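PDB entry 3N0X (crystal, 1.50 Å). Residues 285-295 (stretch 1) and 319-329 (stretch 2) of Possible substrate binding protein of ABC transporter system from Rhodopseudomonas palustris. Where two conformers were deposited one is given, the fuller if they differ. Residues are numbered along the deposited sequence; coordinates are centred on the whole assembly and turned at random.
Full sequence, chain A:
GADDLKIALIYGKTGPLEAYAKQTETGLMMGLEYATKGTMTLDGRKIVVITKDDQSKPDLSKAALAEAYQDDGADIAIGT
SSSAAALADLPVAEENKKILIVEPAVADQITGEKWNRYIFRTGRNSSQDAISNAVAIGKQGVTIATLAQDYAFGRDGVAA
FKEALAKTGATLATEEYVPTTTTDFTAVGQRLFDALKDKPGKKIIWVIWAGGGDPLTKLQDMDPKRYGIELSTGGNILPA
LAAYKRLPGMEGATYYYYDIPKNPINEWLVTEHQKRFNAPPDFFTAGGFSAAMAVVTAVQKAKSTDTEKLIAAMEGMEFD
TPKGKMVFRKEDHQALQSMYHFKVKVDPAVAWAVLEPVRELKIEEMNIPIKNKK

Stretch 1 (285-295) TAGGFSAAMAV
Stretch 2 (319-329) FDTPKGKMVFR

Residues 285-295 lie within one continuous helix, with phi near -62° and psi near -43° throughout. Successive i to i+4 bonds hold it, such as Ala 294 N to Ser 290 O at 2.9 Å. Stretch 2 is a tight hairpin. Its first strand, already under way at Phe 319, runs nearly antiparallel to the helix, at 155°, with the axes 7.7 Å apart at their closest. The nearest CA pairs are Ala 294 with Phe 319, Ser 290 with Thr 321 (CA to CA 5.1 Å) and Ala 286 with Pro 322. No hydrogen bond crosses between the stretches, so packing alone joins them, burying 443 Å².

Phe 319 is extended (-149/156), with chi1 p and chi2 -75°. Its ring takes Ala 294 CB over one face, 4.0 Å from the centroid, a CH-pi contact. Phe 319 CE2 also lies 3.7 Å from Ser 290 O. The backbone pairs with Met 326 both ways: Phe 319 N to Met 326 O and Met 326 N to Phe 319 O, each 2.9 Å.

Asp 320 (-94/141, chi1 m) points its CB sideways. Its O lies 3.1 Å from CB of Met 293, a selenomethionine with chi1 to chi3 all m. That oxygen is buried here without a hydrogen-bond partner.

Thr 321 (-144/176, chi1 p) opens a type I turn ending at Gly 324. Gly 324 N bonds to Thr 321 O at 2.9 Å; the return bond, Thr 321 N to Gly 324 O at 3.0 Å, is weak. Thr 321 OG1 donates to Gly 324 O at 2.7 Å and accepts from Lys 323 N at 2.9 Å, bracing the turn. Thr 321 CB sits 3.4 Å from Ser 290 OG. Ser 290 has chi1 m; its OG donates within the helix to Ala 286 O at 2.9 Å.

The CA-to-CB bond of Pro 322 (-63/-16, C-gamma exo) points toward the helix. Its CG lies over one face of the Phe 289 ring, 4.1 Å from the centroid, in a second CH-pi contact. Phe 289 has chi1 t and chi2 -62°.

Lys 323 (-98/17) has rotamer m, t, p, t and makes no close contact with the helix. Gly 324 adopts 79/-147, a positive phi that favours glycine. Lys 325 (-72/133) and Val 327 (-141/130) do not reach it.

Met 326, also selenomethionine (-119/158; m, t, t), brings CE within 3.7 Å of Ser 290 OG. Phe 328 (-77/114, chi1 m, chi2 -56°) places CZ 3.7 Å from Ala 294 CB, so this small methyl meets two aromatic rings.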

ATOM      1  N   THR A 285       4.450  -7.482  -5.581  1.00 12.62           N
ATOM      2  CA  THR A 285       4.293  -8.919  -5.673  1.00 11.71           C
ATOM      3  C   THR A 285       3.230  -9.363  -4.674  1.00 11.01           C
ATOM      4  O   THR A 285       2.293 -10.121  -4.991  1.00 11.84           O
ATOM      5  CB  THR A 285       5.576  -9.637  -5.279  1.00 13.75           C
ATOM      6  OG1 THR A 285       6.730  -8.931  -5.771  1.00 16.95           O
ATOM      7  CG2 THR A 285       5.552 -11.058  -5.832  1.00 14.03           C
ATOM      8  N   ALA A 286       3.361  -8.911  -3.437  1.00 13.18           N
ATOM      9  CA  ALA A 286       2.423  -9.265  -2.398  1.00 13.91           C
ATOM     10  C   ALA A 286       1.004  -8.786  -2.731  1.00 13.05           C
ATOM     11  O   ALA A 286       0.028  -9.490  -2.526  1.00 13.43           O
ATOM     12  CB  ALA A 286       2.876  -8.691  -1.010  1.00 14.55           C
ATOM     13  N   GLY A 287       0.896  -7.579  -3.254  1.00 13.43           N
ATOM     14  CA  GLY A 287      -0.398  -7.056  -3.655  1.00 12.36           C
ATOM     15  C   GLY A 287      -1.041  -7.754  -4.837  1.00 12.93           C
ATOM     16  O   GLY A 287      -2.252  -8.014  -4.838  1.00 12.18           O
ATOM     17  N   GLY A 288      -0.240  -8.136  -5.822  1.00 12.43           N
ATOM     18  CA  GLY A 288      -0.793  -8.877  -6.951  1.00 12.59           C
ATOM     19  C   GLY A 288      -1.325 -10.216  -6.510  1.00 12.58           C
ATOM     20  O   GLY A 288      -2.354 -10.672  -6.981  1.00 12.39           O
ATOM     21  N   PHE A 289      -0.610 -10.837  -5.589  1.00 11.85           N
ATOM     22  CA  PHE A 289      -1.018 -12.125  -5.006  1.00 11.72           C
ATOM     23  C   PHE A 289      -2.326 -11.950  -4.261  1.00 11.99           C
ATOM     24  O   PHE A 289      -3.250 -12.767  -4.361  1.00 11.25           O
ATOM     25  CB  PHE A 289       0.108 -12.632  -4.079  1.00 12.50           C
ATOM     26  CG  PHE A 289       0.089 -14.100  -3.748  1.00 12.32           C
ATOM     27  CD1 PHE A 289      -0.961 -14.674  -3.074  1.00 12.93           C
ATOM     28  CD2 PHE A 289       1.192 -14.889  -4.045  1.00 13.65           C
ATOM     29  CE1 PHE A 289      -0.931 -16.058  -2.706  1.00 13.13           C
ATOM     30  CE2 PHE A 289       1.263 -16.221  -3.694  1.00 13.18           C
ATOM     31  CZ  PHE A 289       0.194 -16.793  -3.010  1.00 13.15           C
ATOM     32  N   SER A 290      -2.429 -10.876  -3.478  1.00 12.73           N
ATOM     33  CA  SER A 290      -3.643 -10.584  -2.742  1.00 12.65           C
ATOM     34  C   SER A 290      -4.838 -10.402  -3.669  1.00 11.77           C
ATOM     35  O   SER A 290      -5.950 -10.902  -3.374  1.00 12.65           O
ATOM     36  CB  SER A 290      -3.458  -9.353  -1.860  1.00 13.22           C
ATOM     37  OG  SER A 290      -2.377  -9.583  -0.955  1.00 14.15           O
ATOM     38  N   ALA A 291      -4.648  -9.682  -4.775  1.00 11.42           N
ATOM     39  CA  ALA A 291      -5.711  -9.543  -5.760  1.00 11.08           C
ATOM     40  C   ALA A 291      -6.134 -10.889  -6.364  1.00 11.84           C
ATOM     41  O   ALA A 291      -7.356 -11.114  -6.554  1.00 13.39           O
ATOM     42  CB  ALA A 291      -5.314  -8.559  -6.858  1.00 12.75           C
ATOM     43  N   ALA A 292      -5.181 -11.765  -6.625  1.00 11.25           N
ATOM     44  CA  ALA A 292      -5.483 -13.085  -7.144  1.00 11.81           C
ATOM     45  C   ALA A 292      -6.395 -13.800  -6.182  1.00 12.49           C
ATOM     46  O   ALA A 292      -7.375 -14.466  -6.567  1.00 12.64           O
ATOM     47  CB  ALA A 292      -4.155 -13.904  -7.390  1.00 12.17           C
HETATM   48  N   MSE A 293      -6.009 -13.775  -4.904  1.00 12.52           N
HETATM   49  CA  MSE A 293      -6.765 -14.470  -3.894  1.00 12.25           C
HETATM   50  C   MSE A 293      -8.172 -13.903  -3.722  1.00 13.95           C
HETATM   51  O   MSE A 293      -9.141 -14.649  -3.517  1.00 15.91           O
HETATM   52  CB  MSE A 293      -6.033 -14.451  -2.551  1.00 13.44           C
HETATM   53  CG  MSE A 293      -4.778 -15.236  -2.533  1.00 13.72           C
HETATM   54 SE   MSE A 293      -4.915 -17.128  -2.767  0.75 14.17          SE
HETATM   55  CE  MSE A 293      -5.897 -17.561  -1.177  1.00 17.78           C
ATOM     56  N   ALA A 294      -8.299 -12.583  -3.807  1.00 13.79           N
ATOM     57  CA  ALA A 294      -9.613 -11.953  -3.759  1.00 13.29           C
ATOM     58  C   ALA A 294     -10.517 -12.466  -4.905  1.00 13.53           C
ATOM     59  O   ALA A 294     -11.672 -12.821  -4.691  1.00 14.40           O
ATOM     60  CB  ALA A 294      -9.477 -10.447  -3.844  1.00 14.23           C
ATOM     61  N   VAL A 295      -9.985 -12.523  -6.127  1.00 12.92           N
ATOM     62  CA  VAL A 295     -10.784 -12.963  -7.291  1.00 13.60           C
ATOM     63  C   VAL A 295     -11.214 -14.411  -7.129  1.00 14.19           C
ATOM     64  O   VAL A 295     -12.391 -14.732  -7.311  1.00 14.63           O
ATOM     65  CB  VAL A 295     -10.021 -12.766  -8.641  1.00 14.62           C
ATOM     66  CG1 VAL A 295     -10.810 -13.445  -9.804  1.00 18.14           C
ATOM     67  CG2 VAL A 295      -9.763 -11.290  -8.932  1.00 17.06           C
ATOM     68  N   PHE A 319     -10.639 -12.843   2.944  1.00 14.18           N
ATOM     69  CA  PHE A 319      -9.843 -13.679   2.108  1.00 13.57           C
ATOM     70  C   PHE A 319      -8.407 -13.741   2.630  1.00 14.17           C
ATOM     71  O   PHE A 319      -7.962 -12.814   3.313  1.00 15.02           O
ATOM     72  CB  PHE A 319      -9.890 -13.207   0.635  1.00 13.36           C
ATOM     73  CG  PHE A 319      -9.510 -11.762   0.412  1.00 14.51           C
ATOM     74  CD1 PHE A 319     -10.392 -10.736   0.736  1.00 14.64           C
ATOM     75  CD2 PHE A 319      -8.291 -11.427  -0.175  1.00 13.27           C
ATOM     76  CE1 PHE A 319     -10.080  -9.433   0.521  1.00 14.21           C
ATOM     77  CE2 PHE A 319      -7.938 -10.120  -0.376  1.00 13.26           C
ATOM     78  CZ  PHE A 319      -8.820  -9.085  -0.014  1.00 13.06           C
ATOM     79  N   ASP A 320      -7.716 -14.815   2.287  1.00 13.78           N
ATOM     80  CA  ASP A 320      -6.368 -15.076   2.780  1.00 12.40           C
ATOM     81  C   ASP A 320      -5.355 -14.539   1.777  1.00 14.81           C
ATOM     82  O   ASP A 320      -5.548 -14.596   0.547  1.00 14.74           O
ATOM     83  CB  ASP A 320      -6.153 -16.581   2.975  1.00 13.98           C
ATOM     84  CG  ASP A 320      -7.046 -17.170   4.021  1.00 23.32           C
ATOM     85  OD1 ASP A 320      -7.244 -16.515   5.077  1.00 27.93           O
ATOM     86  OD2 ASP A 320      -7.507 -18.310   3.773  1.00 28.42           O
ATOM     87  N   THR A 321      -4.272 -13.966   2.313  1.00 13.67           N
ATOM     88  CA  THR A 321      -3.259 -13.317   1.490  1.00 12.73           C
ATOM     89  C   THR A 321      -1.863 -13.559   2.101  1.00 11.88           C
ATOM     90  O   THR A 321      -1.754 -14.109   3.209  1.00 13.42           O
ATOM     91  CB  THR A 321      -3.482 -11.784   1.423  1.00 13.16           C
ATOM     92  OG1 THR A 321      -3.084 -11.212   2.657  1.00 13.99           O
ATOM     93  CG2 THR A 321      -4.944 -11.402   1.120  1.00 12.88           C
ATOM     94  N   PRO A 322      -0.791 -13.100   1.422  1.00 12.04           N
ATOM     95  CA  PRO A 322       0.507 -13.186   2.092  1.00 11.55           C
ATOM     96  C   PRO A 322       0.620 -12.373   3.370  1.00 12.42           C
ATOM     97  O   PRO A 322       1.571 -12.554   4.131  1.00 13.69           O
ATOM     98  CB  PRO A 322       1.501 -12.611   1.045  1.00 12.99           C
ATOM     99  CG  PRO A 322       0.803 -12.859  -0.284  1.00 13.94           C
ATOM    100  CD  PRO A 322      -0.645 -12.666   0.018  1.00 12.74           C
ATOM    101  N   LYS A 323      -0.307 -11.438   3.577  1.00 12.21           N
ATOM    102  CA  LYS A 323      -0.371 -10.655   4.789  1.00 13.14           C
ATOM    103  C   LYS A 323      -1.395 -11.195   5.795  1.00 13.39           C
ATOM    104  O   LYS A 323      -1.826 -10.482   6.728  1.00 14.60           O
ATOM    105  CB  LYS A 323      -0.708  -9.198   4.458  1.00 12.66           C
ATOM    106  CG  LYS A 323       0.322  -8.443   3.635  1.00 15.21           C
ATOM    107  CD  LYS A 323      -0.063  -6.986   3.362  1.00 12.75           C
ATOM    108  CE  LYS A 323      -0.526  -6.305   4.596  1.00 12.57           C
ATOM    109  NZ  LYS A 323      -0.604  -4.825   4.498  1.00 10.96           N
ATOM    110  N   GLY A 324      -1.809 -12.442   5.608  1.00 14.16           N
ATOM    111  CA  GLY A 324      -2.836 -13.048   6.417  1.00 14.70           C
ATOM    112  C   GLY A 324      -4.194 -12.565   5.940  1.00 15.17           C
ATOM    113  O   GLY A 324      -4.392 -12.265   4.753  1.00 14.73           O
ATOM    114  N   LYS A 325      -5.109 -12.433   6.871  1.00 15.77           N
ATOM    115  CA  LYS A 325      -6.498 -12.142   6.547  0.50 15.84           C
ATOM    116  C   LYS A 325      -6.690 -10.707   6.073  1.00 15.04           C
ATOM    117  O   LYS A 325      -6.226  -9.780   6.723  1.00 14.91           O
ATOM    118  CB  LYS A 325      -7.369 -12.359   7.782  0.50 17.57           C
ATOM    119  CG  LYS A 325      -8.863 -12.204   7.502  0.50 16.09           C
HETATM  120  N   MSE A 326      -7.410 -10.541   4.975  1.00 12.72           N
HETATM  121  CA  MSE A 326      -7.921  -9.227   4.546  1.00 13.14           C
HETATM  122  C   MSE A 326      -9.453  -9.332   4.510  1.00 14.13           C
HETATM  123  O   MSE A 326      -9.987 -10.418   4.424  1.00 14.07           O
HETATM  124  CB  MSE A 326      -7.376  -8.807   3.196  1.00 14.64           C
HETATM  125  CG  MSE A 326      -5.905  -8.476   3.197  1.00 13.34           C
HETATM  126 SE   MSE A 326      -5.440  -7.578   1.601  0.75 11.23          SE
HETATM  127  CE  MSE A 326      -3.576  -7.578   1.853  1.00 12.72           C
ATOM    128  N   VAL A 327     -10.140  -8.187   4.603  1.00 13.61           N
ATOM    129  CA  VAL A 327     -11.590  -8.184   4.481  0.50 13.54           C
ATOM    130  C   VAL A 327     -12.018  -6.957   3.679  1.00 14.27           C
ATOM    131  O   VAL A 327     -11.598  -5.832   3.948  1.00 14.17           O
ATOM    132  CB  VAL A 327     -12.327  -8.317   5.863  0.50 14.36           C
ATOM    133  CG1 VAL A 327     -11.968  -7.169   6.850  0.50 11.40           C
ATOM    134  CG2 VAL A 327     -13.838  -8.425   5.663  0.50 15.86           C
ATOM    135  N   PHE A 328     -12.857  -7.177   2.668  1.00 13.83           N
ATOM    136  CA  PHE A 328     -13.429  -6.036   1.936  1.00 13.21           C
ATOM    137  C   PHE A 328     -14.536  -5.434   2.785  1.00 12.48           C
ATOM    138  O   PHE A 328     -15.571  -6.041   3.012  1.00 16.19           O
ATOM    139  CB  PHE A 328     -14.037  -6.415   0.605  1.00 14.28           C
ATOM    140  CG  PHE A 328     -13.042  -6.770  -0.474  1.00 11.82           C
ATOM    141  CD1 PHE A 328     -12.017  -5.903  -0.872  1.00 14.60           C
ATOM    142  CD2 PHE A 328     -13.172  -7.968  -1.150  1.00 15.23           C
ATOM    143  CE1 PHE A 328     -11.167  -6.230  -1.872  1.00 14.10           C
ATOM    144  CE2 PHE A 328     -12.311  -8.295  -2.203  1.00 15.05           C
ATOM    145  CZ  PHE A 328     -11.308  -7.444  -2.567  1.00 14.29           C
ATOM    146  N   ARG A 329     -14.331  -4.213   3.235  1.00 14.55           N
ATOM    147  CA  ARG A 329     -15.334  -3.544   4.053  1.00 15.29           C
ATOM    148  C   ARG A 329     -16.564  -3.308   3.208  1.00 16.02           C
ATOM    149  O   ARG A 329     -16.446  -2.861   2.074  1.00 16.35           O
ATOM    150  CB  ARG A 329     -14.739  -2.233   4.560  1.00 16.18           C
ATOM    151  CG  ARG A 329     -15.697  -1.409   5.430  1.00 20.47           C
ATOM    152  CD  ARG A 329     -14.924  -0.513   6.333  1.00 21.39           C
ATOM    153  NE  ARG A 329     -14.130   0.499   5.620  1.00 16.42           N
ATOM    154  CZ  ARG A 329     -13.384   1.385   6.250  1.00 17.34           C
ATOM    155  NH1 ARG A 329     -13.302   1.344   7.584  1.00 15.79           N
ATOM    156  NH2 ARG A 329     -12.754   2.313   5.571  1.00 15.46           N
TER